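Local coordinates for bromo domain-containing protein (Trypanosoma brucei brucei, PDB 5K29) that is of unknown function but contains a bromodomain, the helical module that in many relatives recognises acetylated lysines, as on histones, at residues G66-D71 against T75-D80. Residues are numbered along the deposited sequence; the frame is centred on the assembly and turned at random.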
loop_
_atom_site.group_PDB
_atom_site.type_symbol
_atom_site.label_atom_id
_atom_site.label_comp_id
_atom_site.label_asym_id
_atom_site.label_seq_id
_atom_site.Cartn_x
_atom_site.Cartn_y
_atom_site.Cartn_z
ATOM N N GLY A 66 -10.093 -6.008 7.818
ATOM C CA GLY A 66 -9.029 -6.320 8.764
ATOM C C GLY A 66 -7.863 -7.140 8.243
ATOM O O GLY A 66 -7.172 -7.786 9.038
ATOM N N ALA A 67 -7.591 -7.085 6.921
ATOM C CA ALA A 67 -6.515 -7.863 6.306
ATOM C C ALA A 67 -5.097 -7.524 6.768
ATOM O O ALA A 67 -4.229 -8.400 6.723
ATOM C CB ALA A 67 -6.595 -7.767 4.792
ATOM N N TYR A 68 -4.865 -6.289 7.239
ATOM C CA TYR A 68 -3.515 -5.802 7.523
ATOM C C TYR A 68 -3.098 -5.484 8.968
ATOM O O TYR A 68 -1.905 -5.225 9.192
ATOM C CB TYR A 68 -3.292 -4.532 6.699
ATOM C CG TYR A 68 -3.690 -4.625 5.240
ATOM C CD1 TYR A 68 -3.201 -5.638 4.428
ATOM C CD2 TYR A 68 -4.450 -3.623 4.642
ATOM C CE1 TYR A 68 -3.521 -5.700 3.078
ATOM C CE2 TYR A 68 -4.740 -3.650 3.279
ATOM C CZ TYR A 68 -4.261 -4.688 2.501
ATOM O OH TYR A 68 -4.498 -4.716 1.154
ATOM N N GLY A 69 -4.035 -5.466 9.911
ATOM C CA GLY A 69 -3.737 -5.082 11.291
ATOM C C GLY A 69 -2.956 -6.031 12.185
ATOM O O GLY A 69 -2.654 -5.665 13.324
ATOM N N TYR A 70 -2.606 -7.232 11.698
ATOM C CA TYR A 70 -1.925 -8.270 12.480
ATOM C C TYR A 70 -0.395 -8.383 12.276
ATOM O O TYR A 70 0.225 -9.257 12.894
ATOM C CB TYR A 70 -2.600 -9.629 12.226
ATOM C CG TYR A 70 -4.071 -9.649 12.590
ATOM C CD1 TYR A 70 -4.484 -9.892 13.898
ATOM C CD2 TYR A 70 -5.051 -9.426 11.627
ATOM C CE1 TYR A 70 -5.835 -9.916 14.238
ATOM C CE2 TYR A 70 -6.406 -9.446 11.955
ATOM C CZ TYR A 70 -6.795 -9.691 13.263
ATOM O OH TYR A 70 -8.129 -9.718 13.598
ATOM N N ASP A 71 0.208 -7.513 11.431
ATOM C CA ASP A 71 1.657 -7.497 11.161
ATOM C C ASP A 71 2.257 -6.220 11.739
ATOM O O ASP A 71 1.813 -5.125 11.375
ATOM C CB ASP A 71 1.953 -7.539 9.636
ATOM C CG ASP A 71 1.068 -8.427 8.787
ATOM O OD1 ASP A 71 0.980 -9.628 9.085
ATOM O OD2 ASP A 71 0.521 -7.927 7.778
ATOM N N THR A 75 3.600 -6.282 6.733
ATOM C CA THR A 75 4.096 -7.234 5.737
ATOM C C THR A 75 3.054 -7.500 4.617
ATOM O O THR A 75 3.386 -7.366 3.436
ATOM C CB THR A 75 4.537 -8.517 6.463
ATOM O OG1 THR A 75 5.495 -8.163 7.447
ATOM C CG2 THR A 75 5.140 -9.548 5.538
ATOM N N THR A 76 1.806 -7.844 4.991
ATOM C CA THR A 76 0.745 -8.148 4.016
ATOM C C THR A 76 0.438 -6.955 3.090
ATOM O O THR A 76 0.344 -7.142 1.873
ATOM C CB THR A 76 -0.503 -8.701 4.707
ATOM O OG1 THR A 76 -0.082 -9.761 5.553
ATOM C CG2 THR A 76 -1.526 -9.257 3.709
ATOM N N LEU A 77 0.265 -5.752 3.675
ATOM C CA LEU A 77 -0.001 -4.507 2.967
ATOM C C LEU A 77 1.138 -4.210 2.001
ATOM O O LEU A 77 0.870 -3.883 0.853
ATOM C CB LEU A 77 -0.240 -3.317 3.941
ATOM C CG LEU A 77 -0.377 -1.902 3.315
ATOM C CD1 LEU A 77 -1.539 -1.820 2.309
ATOM C CD2 LEU A 77 -0.615 -0.839 4.402
ATOM N N LYS A 78 2.389 -4.351 2.447
ATOM C CA LYS A 78 3.550 -4.123 1.574
ATOM C C LYS A 78 3.619 -5.157 0.430
ATOM O O LYS A 78 3.969 -4.780 -0.688
ATOM C CB LYS A 78 4.854 -4.076 2.357
ATOM C CG LYS A 78 4.950 -2.893 3.306
ATOM C CD LYS A 78 6.313 -2.968 4.006
ATOM C CE LYS A 78 6.696 -1.663 4.641
ATOM N NZ LYS A 78 7.770 -1.849 5.648
ATOM N N GLU A 79 3.223 -6.427 0.698
ATOM C CA GLU A 79 3.157 -7.491 -0.324
ATOM C C GLU A 79 2.152 -7.082 -1.386
ATOM O O GLU A 79 2.493 -7.056 -2.554
ATOM C CB GLU A 79 2.678 -8.809 0.268
ATOM C CG GLU A 79 3.750 -9.681 0.869
ATOM C CD GLU A 79 3.186 -10.879 1.609
ATOM O OE1 GLU A 79 2.034 -11.276 1.317
ATOM O OE2 GLU A 79 3.899 -11.427 2.479
ATOM N N ASP A 80 0.941 -6.681 -0.971
ATOM C CA ASP A 80 -0.131 -6.262 -1.881
ATOM C C ASP A 80 0.303 -5.158 -2.818
ATOM O O ASP A 80 0.013 -5.231 -3.997
ATOM C CB ASP A 80 -1.363 -5.835 -1.079
ATOM C CG ASP A 80 -2.142 -6.987 -0.489
ATOM O OD1 ASP A 80 -1.657 -8.149 -0.570
ATOM O OD2 ASP A 80 -3.238 -6.742 0.035
#
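The phenol ring of Y68 lies between two aliphatic groups: CB of L77 covers one face, 4.0 Å from the ring centroid, while CB of its own neighbour A67 sits over the opposite face, offset toward the rim. At the edge, near the ring plane, come CG2 of T76 and OD2 of D80. With CG anti to the carbonyl carbon (chi1 -47°), the ring of Y68 is carried over the helix from L77 towards D80, where its OH donates to D80 OD2 over 2.6 Å. That oxygen accepts through its anti lone pair, the carboxylate being turned 74° from the ring. L77 runs across Y68 at about a right angle, and L77 CD1 extends the cover, 3.8 Å from Y68 CE2.

A second carboxylate, that of D71, closes the other end of the contact. Its OD2 takes a hydrogen bond from T76 OG1 (2.9 Å), on the syn side, tilted modestly out of the carboxylate plane, and another from the backbone N of T76 at 3.1 Å with a fairly straight 162° angle. The amide meets OD2 from well above that plane, on the same face as the hydroxyl. A59, R62 and A63 of helix 53-64 and M15 of helix 12-21 also touch the Y68 side chain; R62 forms a salt bridge with D80 OD2.

The turn from Y68 to D71, part of the AB loop between the second and third helices of the bromodomain four-helix bundle, is thereby fastened to the start of helix 75-92. Two acidic groups accept every cross-segment hydrogen bond: D71 occupies an amide of the helix's first turn, where the helix dipole would probably favour its negative charge, and D80, paired with R62, probably remains ionised while holding the buried tyrosine's hydroxyl.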